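Local structure of cadherin-23 (Mus musculus, 5UZ8) at residues Gln122-Asp128 with Val210-Val216; Val156-Phe162 with Lys182-Thr188. The protein probably mediates calcium-dependent adhesion in the inner ear, where its chain of cadherin repeats is thought to carry mechanical force in hearing. One frame throughout, in Å; residues are numbered along the deposited sequence.

Interaction 1: Gln122-Asp128 with Val210-Val216. With CA (calcium ion), chain F; CA (calcium ion), chain G.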
loop_
_atom_site.group_PDB
_atom_site.type_symbol
_atom_site.label_atom_id
_atom_site.label_comp_id
_atom_site.label_asym_id
_atom_site.label_seq_id
_atom_site.Cartn_x
_atom_site.Cartn_y
_atom_site.Cartn_z
ATOM N N GLN A 122 -4.412 3.747 -5.883
ATOM C CA GLN A 122 -5.693 3.326 -6.446
ATOM C C GLN A 122 -5.541 2.920 -7.904
ATOM O O GLN A 122 -4.803 3.576 -8.661
ATOM C CB GLN A 122 -6.744 4.431 -6.335
ATOM C CG GLN A 122 -8.084 4.056 -6.992
ATOM C CD GLN A 122 -9.231 4.972 -6.592
ATOM O OE1 GLN A 122 -10.323 4.965 -7.220
ATOM N NE2 GLN A 122 -9.009 5.755 -5.538
ATOM N N GLU A 123 -6.203 1.826 -8.268
ATOM C CA GLU A 123 -6.345 1.448 -9.675
ATOM C C GLU A 123 -7.731 0.897 -9.918
ATOM O O GLU A 123 -8.385 0.435 -8.983
ATOM C CB GLU A 123 -5.348 0.377 -10.090
ATOM C CG GLU A 123 -3.894 0.772 -10.090
ATOM C CD GLU A 123 -3.508 1.826 -11.102
ATOM O OE1 GLU A 123 -4.240 2.041 -12.111
ATOM O OE2 GLU A 123 -2.431 2.453 -10.833
ATOM N N ALA A 124 -8.146 0.929 -11.175
ATOM C CA ALA A 124 -9.402 0.317 -11.598
ATOM C C ALA A 124 -9.064 -0.778 -12.571
ATOM O O ALA A 124 -8.226 -0.574 -13.483
ATOM C CB ALA A 124 -10.302 1.340 -12.271
ATOM N N VAL A 125 -9.712 -1.920 -12.420
ATOM C CA VAL A 125 -9.474 -3.057 -13.289
ATOM C C VAL A 125 -10.797 -3.647 -13.678
ATOM O O VAL A 125 -11.719 -3.615 -12.883
ATOM C CB VAL A 125 -8.590 -4.141 -12.644
ATOM C CG1 VAL A 125 -7.191 -3.574 -12.342
ATOM C CG2 VAL A 125 -9.217 -4.731 -11.389
ATOM N N PHE A 126 -10.872 -4.234 -14.862
ATOM C CA PHE A 126 -12.087 -4.932 -15.275
ATOM C C PHE A 126 -12.201 -6.255 -14.524
ATOM O O PHE A 126 -11.209 -6.895 -14.208
ATOM C CB PHE A 126 -12.137 -5.135 -16.790
ATOM C CG PHE A 126 -12.448 -3.871 -17.557
ATOM C CD1 PHE A 126 -13.759 -3.429 -17.696
ATOM C CD2 PHE A 126 -11.425 -3.113 -18.122
ATOM C CE1 PHE A 126 -14.050 -2.253 -18.385
ATOM C CE2 PHE A 126 -11.706 -1.929 -18.805
ATOM C CZ PHE A 126 -13.012 -1.504 -18.942
ATOM N N GLU A 127 -13.430 -6.637 -14.216
ATOM C CA GLU A 127 -13.708 -7.860 -13.480
ATOM C C GLU A 127 -13.214 -9.129 -14.155
ATOM O O GLU A 127 -13.015 -10.149 -13.469
ATOM C CB GLU A 127 -15.210 -7.960 -13.135
ATOM C CG GLU A 127 -16.152 -8.058 -14.327
ATOM C CD GLU A 127 -17.582 -8.318 -13.902
ATOM O OE1 GLU A 127 -17.776 -9.174 -13.007
ATOM O OE2 GLU A 127 -18.513 -7.624 -14.393
ATOM N N ASP A 128 -12.943 -9.073 -15.460
ATOM C CA ASP A 128 -12.398 -10.238 -16.166
ATOM C C ASP A 128 -10.859 -10.252 -16.242
ATOM O O ASP A 128 -10.270 -11.026 -17.002
ATOM C CB ASP A 128 -13.042 -10.398 -17.552
ATOM C CG ASP A 128 -12.747 -9.249 -18.480
ATOM O OD1 ASP A 128 -12.151 -8.245 -18.033
ATOM O OD2 ASP A 128 -13.122 -9.345 -19.680
ATOM N N VAL A 210 -6.823 1.100 -2.972
ATOM C CA VAL A 210 -8.146 0.911 -3.505
ATOM C C VAL A 210 -8.050 0.220 -4.860
ATOM O O VAL A 210 -7.322 0.668 -5.763
ATOM C CB VAL A 210 -8.903 2.248 -3.702
ATOM C CG1 VAL A 210 -10.279 2.014 -4.323
ATOM C CG2 VAL A 210 -9.051 2.973 -2.381
ATOM N N ILE A 211 -8.822 -0.838 -5.033
ATOM C CA ILE A 211 -8.966 -1.465 -6.341
ATOM C C ILE A 211 -10.445 -1.444 -6.677
ATOM O O ILE A 211 -11.254 -2.115 -6.020
ATOM C CB ILE A 211 -8.410 -2.900 -6.385
ATOM C CG1 ILE A 211 -6.892 -2.864 -6.256
ATOM C CG2 ILE A 211 -8.776 -3.582 -7.714
ATOM C CD1 ILE A 211 -6.253 -4.153 -5.776
ATOM N N ARG A 212 -10.800 -0.664 -7.689
ATOM C CA ARG A 212 -12.188 -0.565 -8.130
ATOM C C ARG A 212 -12.373 -1.512 -9.302
ATOM O O ARG A 212 -11.528 -1.584 -10.193
ATOM C CB ARG A 212 -12.568 0.860 -8.481
ATOM C CG ARG A 212 -12.404 1.797 -7.290
ATOM C CD ARG A 212 -13.139 3.128 -7.447
ATOM N NE ARG A 212 -12.867 3.959 -6.296
ATOM C CZ ARG A 212 -13.464 3.854 -5.107
ATOM N NH1 ARG A 212 -14.468 2.993 -4.897
ATOM N NH2 ARG A 212 -13.060 4.649 -4.124
ATOM N N VAL A 213 -13.469 -2.267 -9.273
ATOM C CA VAL A 213 -13.684 -3.344 -10.227
ATOM C C VAL A 213 -14.721 -2.865 -11.222
ATOM O O VAL A 213 -15.864 -2.600 -10.858
ATOM C CB VAL A 213 -14.170 -4.609 -9.518
ATOM C CG1 VAL A 213 -14.353 -5.757 -10.507
ATOM C CG2 VAL A 213 -13.183 -4.991 -8.440
ATOM N N LEU A 214 -14.309 -2.760 -12.468
ATOM C CA LEU A 214 -15.164 -2.246 -13.547
ATOM C C LEU A 214 -16.003 -3.354 -14.180
ATOM O O LEU A 214 -15.544 -4.483 -14.326
ATOM C CB LEU A 214 -14.298 -1.561 -14.613
ATOM C CG LEU A 214 -13.380 -0.474 -14.067
ATOM C CD1 LEU A 214 -12.497 0.080 -15.178
ATOM C CD2 LEU A 214 -14.178 0.631 -13.401
ATOM N N ASP A 215 -17.217 -3.000 -14.611
ATOM C CA ASP A 215 -18.186 -3.973 -15.109
ATOM C C ASP A 215 -17.823 -4.486 -16.497
ATOM O O ASP A 215 -17.373 -3.718 -17.357
ATOM C CB ASP A 215 -19.559 -3.335 -15.167
ATOM C CG ASP A 215 -20.677 -4.334 -15.265
ATOM O OD1 ASP A 215 -20.632 -5.401 -14.590
ATOM O OD2 ASP A 215 -21.634 -4.019 -16.023
ATOM N N VAL A 216 -18.044 -5.772 -16.688
ATOM C CA VAL A 216 -18.136 -6.421 -17.991
ATOM C C VAL A 216 -19.565 -6.935 -18.074
ATOM O O VAL A 216 -20.176 -7.293 -17.043
ATOM C CB VAL A 216 -17.143 -7.608 -18.048
ATOM C CG1 VAL A 216 -17.321 -8.486 -19.271
ATOM C CG2 VAL A 216 -15.743 -7.041 -17.975
HETATM CA CA CA F . -20.794 -7.708 -14.774
HETATM CA CA CA G . -19.382 -10.895 -12.945
HETATM O O HOH W 1 -11.542 7.708 -4.784
HETATM O O HOH W 2 -17.455 -12.403 -12.762
#
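Parallel strand pairing satisfies backbone groups alternately, as where strand 121-126 joins the last strand, 204-214, of this cadherin repeat. Glu123 and Val125 each use both N and O: Glu123 N donates to Val210 O (3.0 Å), Arg212 N to Glu123 O (3.0 Å), Val125 N to Arg212 O (2.9 Å) and Leu214 N to Val125 O (2.8 Å). Glu127 N to Leu214 O (3.0 Å) adds a rung beyond the strand. Strand 121-126 is outermost in its sheet within this chain; on the other flank of 204-214, the backbones of Ile211 and Val213 bond to Tyr185 and Asp183.

On the exposed face, Arg212 NE donates to Gln122 OE1 (2.9 Å), Gln122 NE2 donates to water 1 (3.3 Å), which Arg212 NH2 reaches weakly (3.5 Å), and Leu214 CD1 lies 4.1 Å from the Phe126 ring centroid in a CH-pi contact. Val125 CG2 meets Ile211 CG2 (3.9 Å) on the inner face, over Ile135.

Where the strands end, Glu127 OE2 accepts from Val216 N (3.0 Å). The calcium ion of chain F is bound by Glu127 OE2 and Asp215 OD1, each at 2.3 Å, and Val216 O at 2.4 Å, with Glu180, Asp218 and Asp251; Glu127 OE1 binds that of chain G at 2.4 Å, with Asp178, Glu180, Asp218 and water 2. Arg179 pairs with the Asp215 carboxylate, and its N donates to Glu127 OE1. Cations reconcile oxygens that would otherwise repel, so strand pairing leads directly into the calcium-bound linker between repeats.

Interaction 2: Val156-Phe162 with Lys182-Thr188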
loop_
_atom_site.group_PDB
_atom_site.type_symbol
_atom_site.label_atom_id
_atom_site.label_comp_id
_atom_site.label_asym_id
_atom_site.label_seq_id
_atom_site.Cartn_x
_atom_site.Cartn_y
_atom_site.Cartn_z
ATOM N N VAL A 156 -2.295 -6.857 4.826
ATOM C CA VAL A 156 -2.925 -7.282 6.045
ATOM C C VAL A 156 -4.000 -8.344 5.752
ATOM O O VAL A 156 -4.123 -9.306 6.483
ATOM C CB VAL A 156 -3.554 -6.080 6.767
ATOM C CG1 VAL A 156 -4.461 -6.526 7.926
ATOM C CG2 VAL A 156 -2.450 -5.161 7.250
ATOM N N ASP A 157 -4.753 -8.180 4.673
ATOM C CA ASP A 157 -5.765 -9.186 4.288
ATOM C C ASP A 157 -6.154 -8.967 2.820
ATOM O O ASP A 157 -6.990 -8.105 2.486
ATOM C CB ASP A 157 -7.000 -9.116 5.191
ATOM C CG ASP A 157 -8.110 -10.110 4.775
ATOM O OD1 ASP A 157 -7.876 -11.041 3.956
ATOM O OD2 ASP A 157 -9.233 -9.964 5.304
ATOM N N GLY A 158 -5.555 -9.783 1.960
ATOM C CA GLY A 158 -5.867 -9.787 0.554
ATOM C C GLY A 158 -7.209 -10.391 0.191
ATOM O O GLY A 158 -7.577 -10.325 -0.976
ATOM N N GLU A 159 -7.895 -11.005 1.174
ATOM C CA GLU A 159 -9.227 -11.606 1.016
ATOM C C GLU A 159 -9.207 -12.840 0.087
ATOM O O GLU A 159 -10.240 -13.294 -0.399
ATOM C CB GLU A 159 -10.239 -10.549 0.556
ATOM C CG GLU A 159 -10.264 -9.314 1.458
ATOM C CD GLU A 159 -11.284 -8.258 1.017
ATOM O OE1 GLU A 159 -12.361 -8.635 0.442
ATOM O OE2 GLU A 159 -10.966 -7.047 1.250
ATOM N N GLY A 160 -8.011 -13.378 -0.132
ATOM C CA GLY A 160 -7.816 -14.420 -1.132
ATOM C C GLY A 160 -7.948 -13.951 -2.571
ATOM O O GLY A 160 -7.866 -14.789 -3.482
ATOM N N LYS A 161 -8.121 -12.635 -2.790
ATOM C CA LYS A 161 -8.285 -12.087 -4.124
ATOM C C LYS A 161 -7.015 -11.432 -4.662
ATOM O O LYS A 161 -6.848 -11.378 -5.879
ATOM C CB LYS A 161 -9.394 -11.021 -4.146
ATOM C CG LYS A 161 -10.718 -11.426 -3.490
ATOM C CD LYS A 161 -11.170 -12.805 -3.883
ATOM C CE LYS A 161 -11.632 -12.822 -5.310
ATOM N NZ LYS A 161 -12.285 -14.136 -5.620
ATOM N N PHE A 162 -6.193 -10.888 -3.772
ATOM C CA PHE A 162 -4.965 -10.182 -4.122
ATOM C C PHE A 162 -3.791 -10.650 -3.277
ATOM O O PHE A 162 -3.961 -11.092 -2.127
ATOM C CB PHE A 162 -5.140 -8.683 -3.897
ATOM C CG PHE A 162 -6.313 -8.115 -4.635
ATOM C CD1 PHE A 162 -6.209 -7.833 -5.978
ATOM C CD2 PHE A 162 -7.551 -7.985 -4.004
ATOM C CE1 PHE A 162 -7.308 -7.380 -6.695
ATOM C CE2 PHE A 162 -8.639 -7.509 -4.705
ATOM C CZ PHE A 162 -8.513 -7.205 -6.051
ATOM N N LYS A 182 -18.426 -8.300 -5.422
ATOM C CA LYS A 182 -17.794 -7.203 -4.693
ATOM C C LYS A 182 -17.188 -6.245 -5.702
ATOM O O LYS A 182 -16.389 -6.655 -6.558
ATOM C CB LYS A 182 -16.707 -7.759 -3.759
ATOM C CG LYS A 182 -16.065 -6.714 -2.876
ATOM C CD LYS A 182 -15.437 -7.277 -1.597
ATOM C CE LYS A 182 -14.849 -6.147 -0.753
ATOM N NZ LYS A 182 -14.394 -6.628 0.580
ATOM N N ASP A 183 -17.583 -4.986 -5.618
ATOM C CA ASP A 183 -17.246 -4.044 -6.699
ATOM C C ASP A 183 -16.010 -3.184 -6.446
ATOM O O ASP A 183 -15.577 -2.454 -7.330
ATOM C CB ASP A 183 -18.437 -3.154 -7.094
ATOM C CG ASP A 183 -18.910 -2.230 -5.994
ATOM O OD1 ASP A 183 -18.333 -2.169 -4.894
ATOM O OD2 ASP A 183 -19.916 -1.523 -6.261
ATOM N N HIS A 184 -15.453 -3.245 -5.246
ATOM C CA HIS A 184 -14.173 -2.602 -4.985
ATOM C C HIS A 184 -13.619 -3.103 -3.645
ATOM O O HIS A 184 -14.370 -3.603 -2.787
ATOM C CB HIS A 184 -14.296 -1.086 -4.892
ATOM C CG HIS A 184 -15.047 -0.612 -3.690
ATOM N ND1 HIS A 184 -16.397 -0.824 -3.539
ATOM C CD2 HIS A 184 -14.647 0.082 -2.601
ATOM C CE1 HIS A 184 -16.807 -0.266 -2.408
ATOM N NE2 HIS A 184 -15.761 0.289 -1.818
ATOM N N TYR A 185 -12.322 -2.913 -3.477
ATOM C CA TYR A 185 -11.578 -3.344 -2.296
ATOM C C TYR A 185 -10.777 -2.163 -1.759
ATOM O O TYR A 185 -10.254 -1.343 -2.545
ATOM C CB TYR A 185 -10.615 -4.466 -2.710
ATOM C CG TYR A 185 -11.303 -5.682 -3.244
ATOM C CD1 TYR A 185 -11.707 -5.748 -4.576
ATOM C CD2 TYR A 185 -11.562 -6.784 -2.416
ATOM C CE1 TYR A 185 -12.364 -6.884 -5.074
ATOM C CE2 TYR A 185 -12.164 -7.938 -2.905
ATOM C CZ TYR A 185 -12.568 -7.966 -4.245
ATOM O OH TYR A 185 -13.213 -9.056 -4.755
ATOM N N ILE A 186 -10.656 -2.092 -0.437
ATOM C CA ILE A 186 -9.763 -1.134 0.201
ATOM C C ILE A 186 -8.824 -1.967 1.082
ATOM O O ILE A 186 -9.223 -2.423 2.133
ATOM C CB ILE A 186 -10.546 -0.076 1.022
ATOM C CG1 ILE A 186 -11.620 0.565 0.137
ATOM C CG2 ILE A 186 -9.581 0.968 1.606
ATOM C CD1 ILE A 186 -12.420 1.652 0.827
ATOM N N LEU A 187 -7.609 -2.169 0.600
ATOM C CA LEU A 187 -6.637 -3.065 1.200
ATOM C C LEU A 187 -5.580 -2.264 1.959
ATOM O O LEU A 187 -5.261 -1.148 1.588
ATOM C CB LEU A 187 -5.947 -3.849 0.123
ATOM C CG LEU A 187 -6.826 -4.654 -0.827
ATOM C CD1 LEU A 187 -5.879 -5.354 -1.796
ATOM C CD2 LEU A 187 -7.714 -5.583 -0.006
ATOM N N THR A 188 -5.072 -2.840 3.034
ATOM C CA THR A 188 -3.951 -2.258 3.766
ATOM C C THR A 188 -2.665 -2.960 3.353
ATOM O O THR A 188 -2.534 -4.169 3.560
ATOM C CB THR A 188 -4.161 -2.418 5.277
ATOM O OG1 THR A 188 -5.388 -1.766 5.659
ATOM C CG2 THR A 188 -3.005 -1.809 6.032
HETATM O O HOH W 3 -5.180 -5.908 3.023
HETATM O O HOH W 4 -12.386 -4.236 1.139
#
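How a loop that crosses from one sheet of a beta sandwich to the other is held against an inner strand is seen where 156-162 meets 182-188. Lys182 comes first, its extended side chain bringing NZ to 2.9 Å from Glu159 OE1 in a salt bridge. Water 4 reinforces this pair, accepting from Lys182 NZ, donating to Glu159 OE2 and accepting from Ile186 N. The glutamate is presented by an Asx turn, in which Asp157 OD1 accepts from Glu159 N (2.8 Å).

Tyr185 of strand 184-193 offers its ring face to the edge of Phe162, which opens strand 162-164: a T-shaped pair, centroids 4.9 Å apart and planes at 78°, that packs the two sheets together in the sandwich core. Leu177 also packs on both. Leu187 CD1 touches Phe162 CD2 at 3.8 Å, and Leu187 CD2 lies 3.6 Å from Asp157 O.

At Thr188, Val156 N donates to Thr188 O (3.0 Å), and water 3 accepts from both Thr188 N and Asp157 N. The methyls Val156 CG2 and Thr188 CG2 meet at 3.6 Å. Between these two segments there is one direct backbone bond; the rest is side chains and water, so partly exposed polar links lie outside a buried aromatic and aliphatic cluster.

Both contacts belong to the same repeat and share a sheet, in which strands 184-193 and 204-214 are neighbours; interaction 2 is nested inside the loop closed by interaction 1. Ile211 O and Tyr185 N, 2.9 Å apart, probably form a hydrogen bond, as do Val213 N and Asp183 O at the same distance; the sheet thus joins the contacts through its backbone, and Ile211 CD1 on Phe162 CE1 (3.5 Å) joins them in the interior. Interaction 2 centres on buried Phe162, Tyr185 and Leu187, whereas in interaction 1 an exposed face (Gln122, Ala124, Phe126, Arg212) lies opposite buried Ile211 and Val213. Interaction 1 relies on a regular backbone ladder running out to calcium, interaction 2 largely on a salt bridge, waters and rings.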